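Local coordinates for nisin biosynthesis protein NisC (Lactococcus lactis subsp. lactis, PDB 2G0D), which acts as the lantibiotic cyclase of nisin biosynthesis, a zinc-containing alpha toroid that closes the thioether rings of the nisin precursor, at residues Lys10-Trp15 with Lys54-Lys59; Ile88-Leu93 with Leu147-Asp152. All coordinates share one frame; numbering follows the deposited sequence.

Contact 1 (Lys10-Trp15 with Lys54-Lys59)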
ATOM      1  N   LYS A  10      19.532  -9.302  14.901  1.00 34.13           N
ATOM      2  CA  LYS A  10      18.662 -10.354  15.386  1.00 35.50           C
ATOM      3  C   LYS A  10      17.697 -10.818  14.301  1.00 34.26           C
ATOM      4  O   LYS A  10      17.451 -12.028  14.181  1.00 33.99           O
ATOM      5  CB  LYS A  10      17.975  -9.983  16.721  1.00 35.48           C
ATOM      6  CG  LYS A  10      16.537  -9.483  16.652  1.00 38.77           C
ATOM      7  CD  LYS A  10      15.949  -9.255  18.084  1.00 39.34           C
ATOM      8  CE  LYS A  10      15.110 -10.450  18.578  1.00 43.20           C
ATOM      9  NZ  LYS A  10      14.464 -10.211  19.924  1.00 44.06           N
ATOM     10  N   ILE A  11      17.184  -9.871  13.494  1.00 33.53           N
ATOM     11  CA  ILE A  11      16.282 -10.211  12.391  1.00 32.24           C
ATOM     12  C   ILE A  11      17.008 -11.085  11.381  1.00 32.30           C
ATOM     13  O   ILE A  11      16.444 -12.069  10.883  1.00 32.37           O
ATOM     14  CB  ILE A  11      15.673  -8.963  11.678  1.00 32.34           C
ATOM     15  CG1 ILE A  11      14.782  -8.155  12.627  1.00 32.01           C
ATOM     16  CG2 ILE A  11      14.870  -9.372  10.436  1.00 31.81           C
ATOM     17  CD1 ILE A  11      14.546  -6.703  12.163  1.00 31.09           C
ATOM     18  N   ILE A  12      18.256 -10.738  11.081  1.00 32.00           N
ATOM     19  CA  ILE A  12      19.041 -11.549  10.161  1.00 32.29           C
ATOM     20  C   ILE A  12      19.225 -12.980  10.702  1.00 32.78           C
ATOM     21  O   ILE A  12      19.057 -13.943   9.952  1.00 32.59           O
ATOM     22  CB  ILE A  12      20.418 -10.917   9.829  1.00 32.23           C
ATOM     23  CG1 ILE A  12      20.245  -9.585   9.081  1.00 31.98           C
ATOM     24  CG2 ILE A  12      21.256 -11.894   8.977  1.00 31.11           C
ATOM     25  CD1 ILE A  12      21.478  -8.689   9.122  1.00 30.04           C
ATOM     26  N   ALA A  13      19.544 -13.104  11.996  1.00 33.42           N
ATOM     27  CA  ALA A  13      19.671 -14.415  12.672  1.00 34.56           C
ATOM     28  C   ALA A  13      18.388 -15.264  12.598  1.00 35.31           C
ATOM     29  O   ALA A  13      18.446 -16.477  12.417  1.00 35.56           O
ATOM     30  CB  ALA A  13      20.099 -14.228  14.140  1.00 34.61           C
ATOM     31  N   GLN A  14      17.235 -14.621  12.727  1.00 36.02           N
ATOM     32  CA  GLN A  14      15.957 -15.304  12.604  1.00 37.24           C
ATOM     33  C   GLN A  14      15.773 -15.852  11.184  1.00 36.78           C
ATOM     34  O   GLN A  14      15.353 -17.010  10.990  1.00 36.90           O
ATOM     35  CB  GLN A  14      14.805 -14.361  12.986  1.00 37.34           C
ATOM     36  CG  GLN A  14      14.829 -13.968  14.471  1.00 39.61           C
ATOM     37  CD  GLN A  14      13.666 -13.079  14.890  1.00 40.42           C
ATOM     38  OE1 GLN A  14      12.496 -13.464  14.767  1.00 45.68           O
ATOM     39  NE2 GLN A  14      13.982 -11.887  15.406  1.00 42.68           N
ATOM     40  N   TRP A  15      16.133 -15.043  10.196  1.00 35.52           N
ATOM     41  CA  TRP A  15      15.957 -15.457   8.818  1.00 34.97           C
ATOM     42  C   TRP A  15      17.044 -16.377   8.294  1.00 34.87           C
ATOM     43  O   TRP A  15      16.785 -17.170   7.405  1.00 34.68           O
ATOM     44  CB  TRP A  15      15.695 -14.247   7.904  1.00 34.33           C
ATOM     45  CG  TRP A  15      14.299 -13.773   8.083  1.00 33.10           C
ATOM     46  CD1 TRP A  15      13.879 -12.723   8.846  1.00 32.62           C
ATOM     47  CD2 TRP A  15      13.120 -14.379   7.541  1.00 32.77           C
ATOM     48  NE1 TRP A  15      12.512 -12.619   8.791  1.00 33.73           N
ATOM     49  CE2 TRP A  15      12.021 -13.624   7.993  1.00 33.61           C
ATOM     50  CE3 TRP A  15      12.888 -15.496   6.710  1.00 33.86           C
ATOM     51  CZ2 TRP A  15      10.692 -13.940   7.637  1.00 33.81           C
ATOM     52  CZ3 TRP A  15      11.571 -15.802   6.352  1.00 33.65           C
ATOM     53  CH2 TRP A  15      10.493 -15.023   6.815  1.00 33.20           C
ATOM     54  N   LYS A  54      27.994  -4.567   3.408  1.00 46.66           N
ATOM     55  CA  LYS A  54      28.495  -5.664   2.555  1.00 45.91           C
ATOM     56  C   LYS A  54      28.068  -7.044   3.072  1.00 44.80           C
ATOM     57  O   LYS A  54      27.840  -7.970   2.284  1.00 44.77           O
ATOM     58  CB  LYS A  54      30.006  -5.579   2.344  1.00 46.44           C
ATOM     59  CG  LYS A  54      30.430  -4.427   1.400  1.00 48.98           C
ATOM     60  CD  LYS A  54      30.106  -4.714  -0.073  1.00 51.80           C
ATOM     61  CE  LYS A  54      31.332  -5.244  -0.822  1.00 54.44           C
ATOM     62  NZ  LYS A  54      32.300  -4.149  -1.145  1.00 55.39           N
ATOM     63  N   ILE A  55      27.959  -7.159   4.393  1.00 43.16           N
ATOM     64  CA  ILE A  55      27.313  -8.294   5.045  1.00 42.16           C
ATOM     65  C   ILE A  55      25.817  -8.312   4.702  1.00 41.42           C
ATOM     66  O   ILE A  55      25.254  -9.366   4.406  1.00 41.66           O
ATOM     67  CB  ILE A  55      27.496  -8.224   6.573  1.00 42.03           C
ATOM     68  CG1 ILE A  55      28.983  -8.206   6.928  1.00 43.37           C
ATOM     69  CG2 ILE A  55      26.772  -9.388   7.279  1.00 42.74           C
ATOM     70  CD1 ILE A  55      29.290  -7.626   8.314  1.00 44.58           C
ATOM     71  N   TYR A  56      25.185  -7.140   4.713  1.00 39.91           N
ATOM     72  CA  TYR A  56      23.755  -7.038   4.401  1.00 38.65           C
ATOM     73  C   TYR A  56      23.433  -7.452   2.955  1.00 37.99           C
ATOM     74  O   TYR A  56      22.503  -8.231   2.716  1.00 37.21           O
ATOM     75  CB  TYR A  56      23.238  -5.624   4.687  1.00 37.69           C
ATOM     76  CG  TYR A  56      23.297  -5.198   6.139  1.00 37.16           C
ATOM     77  CD1 TYR A  56      23.449  -6.129   7.176  1.00 35.40           C
ATOM     78  CD2 TYR A  56      23.180  -3.855   6.477  1.00 36.25           C
ATOM     79  CE1 TYR A  56      23.487  -5.720   8.494  1.00 35.21           C
ATOM     80  CE2 TYR A  56      23.223  -3.442   7.784  1.00 35.91           C
ATOM     81  CZ  TYR A  56      23.368  -4.372   8.785  1.00 36.18           C
ATOM     82  OH  TYR A  56      23.401  -3.929  10.072  1.00 36.50           O
ATOM     83  N   GLN A  57      24.214  -6.941   2.004  1.00 37.48           N
ATOM     84  CA  GLN A  57      24.081  -7.347   0.597  1.00 37.74           C
ATOM     85  C   GLN A  57      24.276  -8.867   0.389  1.00 37.55           C
ATOM     86  O   GLN A  57      23.631  -9.478  -0.480  1.00 37.87           O
ATOM     87  CB  GLN A  57      25.043  -6.543  -0.296  1.00 37.59           C
ATOM     88  CG  GLN A  57      24.784  -6.707  -1.812  1.00 38.78           C
ATOM     89  CD  GLN A  57      23.316  -6.445  -2.203  1.00 38.44           C
ATOM     90  OE1 GLN A  57      22.757  -5.389  -1.889  1.00 38.11           O
ATOM     91  NE2 GLN A  57      22.697  -7.412  -2.885  1.00 35.39           N
ATOM     92  N   LYS A  58      25.157  -9.467   1.183  1.00 36.75           N
ATOM     93  CA  LYS A  58      25.374 -10.913   1.137  1.00 36.63           C
ATOM     94  C   LYS A  58      24.105 -11.661   1.567  1.00 35.82           C
ATOM     95  O   LYS A  58      23.673 -12.600   0.896  1.00 35.55           O
ATOM     96  CB  LYS A  58      26.577 -11.292   2.018  1.00 36.84           C
ATOM     97  CG  LYS A  58      27.006 -12.744   1.964  1.00 39.28           C
ATOM     98  CD  LYS A  58      27.912 -13.019   0.750  1.00 43.45           C
ATOM     99  CE  LYS A  58      27.241 -13.901  -0.292  1.00 43.87           C
ATOM    100  NZ  LYS A  58      27.388 -15.337   0.116  1.00 43.79           N
ATOM    101  N   LYS A  59      23.512 -11.230   2.684  1.00 34.91           N
ATOM    102  CA  LYS A  59      22.238 -11.770   3.151  1.00 34.05           C
ATOM    103  C   LYS A  59      21.142 -11.593   2.118  1.00 33.52           C
ATOM    104  O   LYS A  59      20.377 -12.514   1.850  1.00 33.63           O
ATOM    105  CB  LYS A  59      21.822 -11.139   4.487  1.00 33.93           C
ATOM    106  CG  LYS A  59      22.871 -11.230   5.589  1.00 34.35           C
ATOM    107  CD  LYS A  59      23.215 -12.669   5.984  1.00 35.78           C
ATOM    108  CE  LYS A  59      24.388 -12.681   6.952  1.00 37.89           C
ATOM    109  NZ  LYS A  59      24.617 -14.027   7.545  1.00 39.74           N
TER
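Helix 3-20 at the N terminus and helix 53-74, two helices of the alpha toroid, meet here through Ile12, which enters the groove between Tyr56 and Lys59, two residues three positions apart on the second helix. The helices come fairly close, Ile12 CA lying 7.7 Å from Lys59 CA, and side chains make the contact. Both branches of Ile12 are used. CG1 lies beside the backbone N (chi1 -64°) and carries CD1 to the tyrosine, 3.6 Å from Tyr56 CE1 and 3.8 Å from Tyr56 CD1, so the methyl meets the CD1-CE1 side of the ring obliquely. The other branch ends in the methyl CG2, 3.7 Å from Lys59 CD. Lys59 bends at chi2 (-62°), which lays its methylenes CG, CD and CE round that methyl. The side chain of Ile12 crosses both partners at about a right angle. The lysine therefore has two roles: its aliphatic part packs on Ile12, while NZ forms a salt bridge with Asp16, one turn further along the first helix. Beyond the two segments, Ile12 also touches Leu44 of helix 37-45 and Tyr63 of helix 53-74, and Ile11 turns to helix 376-387, placing helix 3-20 against three other helices.

Contact 2 (Ile88-Leu93 with Leu147-Asp152)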
ATOM      1  N   ILE A  88       7.653  -9.529  -4.608  1.00 28.38           N
ATOM      2  CA  ILE A  88       9.000 -10.061  -4.765  1.00 27.75           C
ATOM      3  C   ILE A  88       9.809  -9.201  -5.730  1.00 28.10           C
ATOM      4  O   ILE A  88      10.964  -8.838  -5.435  1.00 28.30           O
ATOM      5  CB  ILE A  88       8.992 -11.541  -5.245  1.00 28.04           C
ATOM      6  CG1 ILE A  88       8.221 -12.426  -4.252  1.00 25.41           C
ATOM      7  CG2 ILE A  88      10.423 -12.037  -5.433  1.00 26.68           C
ATOM      8  CD1 ILE A  88       7.920 -13.854  -4.759  1.00 28.09           C
ATOM      9  N   ALA A  89       9.204  -8.859  -6.875  1.00 27.84           N
ATOM     10  CA  ALA A  89       9.851  -7.968  -7.846  1.00 27.46           C
ATOM     11  C   ALA A  89      10.144  -6.586  -7.271  1.00 27.48           C
ATOM     12  O   ALA A  89      11.233  -6.054  -7.501  1.00 28.08           O
ATOM     13  CB  ALA A  89       9.038  -7.865  -9.133  1.00 26.48           C
ATOM     14  N   LEU A  90       9.186  -5.988  -6.557  1.00 26.72           N
ATOM     15  CA  LEU A  90       9.443  -4.702  -5.911  1.00 26.87           C
ATOM     16  C   LEU A  90      10.661  -4.765  -4.993  1.00 27.23           C
ATOM     17  O   LEU A  90      11.494  -3.825  -4.982  1.00 27.68           O
ATOM     18  CB  LEU A  90       8.223  -4.211  -5.092  1.00 27.11           C
ATOM     19  CG  LEU A  90       8.334  -2.791  -4.487  1.00 25.84           C
ATOM     20  CD1 LEU A  90       8.296  -1.753  -5.583  1.00 23.39           C
ATOM     21  CD2 LEU A  90       7.238  -2.563  -3.488  1.00 27.75           C
ATOM     22  N   SER A  91      10.780  -5.867  -4.229  1.00 26.48           N
ATOM     23  CA  SER A  91      11.843  -5.985  -3.230  1.00 25.66           C
ATOM     24  C   SER A  91      13.272  -5.996  -3.833  1.00 27.30           C
ATOM     25  O   SER A  91      14.262  -5.650  -3.139  1.00 26.29           O
ATOM     26  CB  SER A  91      11.598  -7.179  -2.307  1.00 26.01           C
ATOM     27  OG  SER A  91      11.884  -8.433  -2.934  1.00 23.19           O
ATOM     28  N   ILE A  92      13.385  -6.351  -5.127  1.00 28.05           N
ATOM     29  CA  ILE A  92      14.701  -6.390  -5.794  1.00 29.23           C
ATOM     30  C   ILE A  92      14.836  -5.423  -6.978  1.00 29.61           C
ATOM     31  O   ILE A  92      15.867  -5.373  -7.646  1.00 30.31           O
ATOM     32  CB  ILE A  92      15.081  -7.834  -6.254  1.00 29.55           C
ATOM     33  CG1 ILE A  92      14.167  -8.292  -7.407  1.00 30.57           C
ATOM     34  CG2 ILE A  92      15.029  -8.828  -5.081  1.00 28.92           C
ATOM     35  CD1 ILE A  92      14.491  -9.692  -7.940  1.00 29.89           C
ATOM     36  N   LEU A  93      13.790  -4.665  -7.253  1.00 30.08           N
ATOM     37  CA  LEU A  93      13.759  -3.792  -8.444  1.00 30.15           C
ATOM     38  C   LEU A  93      15.000  -2.878  -8.575  1.00 30.51           C
ATOM     39  O   LEU A  93      15.551  -2.743  -9.671  1.00 30.99           O
ATOM     40  CB  LEU A  93      12.455  -2.970  -8.489  1.00 29.64           C
ATOM     41  CG  LEU A  93      12.291  -2.062  -9.712  1.00 30.01           C
ATOM     42  CD1 LEU A  93      12.328  -2.858 -11.018  1.00 26.86           C
ATOM     43  CD2 LEU A  93      11.018  -1.277  -9.619  1.00 29.88           C
ATOM     44  N   LEU A 147       3.881  -2.029 -11.332  1.00 27.10           N
ATOM     45  CA  LEU A 147       4.030  -1.936 -12.810  1.00 27.64           C
ATOM     46  C   LEU A 147       4.423  -0.551 -13.283  1.00 27.87           C
ATOM     47  O   LEU A 147       5.272  -0.439 -14.160  1.00 27.90           O
ATOM     48  CB  LEU A 147       2.783  -2.446 -13.564  1.00 27.24           C
ATOM     49  CG  LEU A 147       2.505  -3.956 -13.421  1.00 28.11           C
ATOM     50  CD1 LEU A 147       1.116  -4.301 -14.004  1.00 26.70           C
ATOM     51  CD2 LEU A 147       3.592  -4.812 -14.072  1.00 28.48           C
ATOM     52  N   LEU A 148       3.849   0.497 -12.656  1.00 27.73           N
ATOM     53  CA  LEU A 148       4.090   1.889 -13.052  1.00 27.85           C
ATOM     54  C   LEU A 148       5.521   2.413 -12.822  1.00 29.06           C
ATOM     55  O   LEU A 148       5.893   3.482 -13.332  1.00 29.21           O
ATOM     56  CB  LEU A 148       3.057   2.829 -12.412  1.00 28.11           C
ATOM     57  CG  LEU A 148       1.640   2.662 -12.983  1.00 27.83           C
ATOM     58  CD1 LEU A 148       0.632   3.321 -12.055  1.00 28.47           C
ATOM     59  CD2 LEU A 148       1.511   3.224 -14.423  1.00 25.16           C
ATOM     60  N   LEU A 149       6.322   1.644 -12.102  1.00 29.20           N
ATOM     61  CA  LEU A 149       7.756   1.899 -11.975  1.00 29.71           C
ATOM     62  C   LEU A 149       8.571   1.380 -13.165  1.00 30.43           C
ATOM     63  O   LEU A 149       9.741   1.709 -13.279  1.00 30.52           O
ATOM     64  CB  LEU A 149       8.296   1.225 -10.700  1.00 28.87           C
ATOM     65  CG  LEU A 149       7.836   1.791  -9.345  1.00 28.50           C
ATOM     66  CD1 LEU A 149       8.357   0.868  -8.247  1.00 26.70           C
ATOM     67  CD2 LEU A 149       8.331   3.262  -9.150  1.00 23.63           C
ATOM     68  N   ILE A 150       7.981   0.524 -14.000  1.00 30.34           N
ATOM     69  CA  ILE A 150       8.691   0.032 -15.173  1.00 30.95           C
ATOM     70  C   ILE A 150       8.429   0.968 -16.351  1.00 31.53           C
ATOM     71  O   ILE A 150       7.282   1.155 -16.760  1.00 31.11           O
ATOM     72  CB  ILE A 150       8.266  -1.422 -15.555  1.00 31.01           C
ATOM     73  CG1 ILE A 150       8.321  -2.373 -14.349  1.00 29.54           C
ATOM     74  CG2 ILE A 150       9.129  -1.956 -16.684  1.00 30.56           C
ATOM     75  CD1 ILE A 150       7.630  -3.708 -14.626  1.00 30.85           C
ATOM     76  N   ASN A 151       9.495   1.537 -16.908  1.00 32.50           N
ATOM     77  CA  ASN A 151       9.351   2.464 -18.041  1.00 33.93           C
ATOM     78  C   ASN A 151       9.319   1.789 -19.421  1.00 34.30           C
ATOM     79  O   ASN A 151       9.007   2.423 -20.414  1.00 35.35           O
ATOM     80  CB  ASN A 151      10.408   3.578 -17.988  1.00 33.74           C
ATOM     81  CG  ASN A 151      10.329   4.404 -16.704  1.00 35.41           C
ATOM     82  OD1 ASN A 151      11.326   4.552 -16.001  1.00 38.72           O
ATOM     83  ND2 ASN A 151       9.149   4.926 -16.388  1.00 32.41           N
ATOM     84  N   ASP A 152       9.631   0.508 -19.472  1.00 35.12           N
ATOM     85  CA  ASP A 152       9.564  -0.277 -20.714  1.00 35.16           C
ATOM     86  C   ASP A 152       8.164  -0.200 -21.339  1.00 35.45           C
ATOM     87  O   ASP A 152       7.187  -0.629 -20.711  1.00 34.64           O
ATOM     88  CB  ASP A 152       9.925  -1.723 -20.401  1.00 34.89           C
ATOM     89  CG  ASP A 152      10.144  -2.569 -21.645  1.00 36.36           C
ATOM     90  OD1 ASP A 152       9.771  -2.152 -22.769  1.00 35.69           O
ATOM     91  OD2 ASP A 152      10.682  -3.682 -21.481  1.00 36.42           O
TER
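Leu90 of helix 85-92 and Leu93, three residues on, both rest on one methyl group, CD1 of Leu149. Ahead of them in the chain, Ile88 lends its carbonyl to the side chain of Ser91: OG donates to Ile88 O at 2.7 Å, tilted 23° from the carbonyl plane, a bond from a side chain back to the carbonyl three residues earlier. Ala89 packs on Leu109 of helix 100-122. Leu90 is buried and reaches across with its CD1, 3.7 Å from Leu149 CD1. Its CG stands anti to the backbone N (chi1 -174°), which swings the branched end over to the loop although the CB itself does not aim there. In this helical toroid the contact joins helix 85-92 to the loop between helices 140-147 and 156-168, which leaves the first of them through a type I beta turn from Leu147 to Ile150. The turn is closed by Ile150 N bonding to Leu147 O at 2.9 Å, and it presents Leu149 to helix 85-92. Past Ser91 the side chain of Ile92 packs on Leu105 and Leu106 of helix 100-122. Leu93 does point at the loop: its CD2 lies 3.7 Å from Leu149 CD1 and 3.9 Å from Leu149 CB, so this one methyl meets both the base and a tip of the Leu149 side chain, the two side chains crossing obliquely. Tyr146 of helix 140-147 touches Leu90 and Leu93 as well as Ala89. Tyr394 and Gln397, from a loop late in the chain, touch both Leu90 and Leu149.

In the fold
From the N terminus, helix 3-20 runs first, and contact 1 closes a loop of 38 intervening residues, helix 37-45 among them, by bringing helix 53-74 back against it. Helix 85-92 is the next helix after 53-74, and it opens contact 2, which closes over 53 residues that include helix 100-122 and most of helix 140-147. The two loops follow in series, neither nested nor crossed. Contact 1 lies toward the outside of the toroid, about 25 Å from the centre of the chain, and contact 2 deeper, at about 14 Å; their centres are about 23 Å apart. Late parts of the chain close on both: helix 376-387 and Thr370 beside contact 1, Tyr394 and Gln397 beside contact 2.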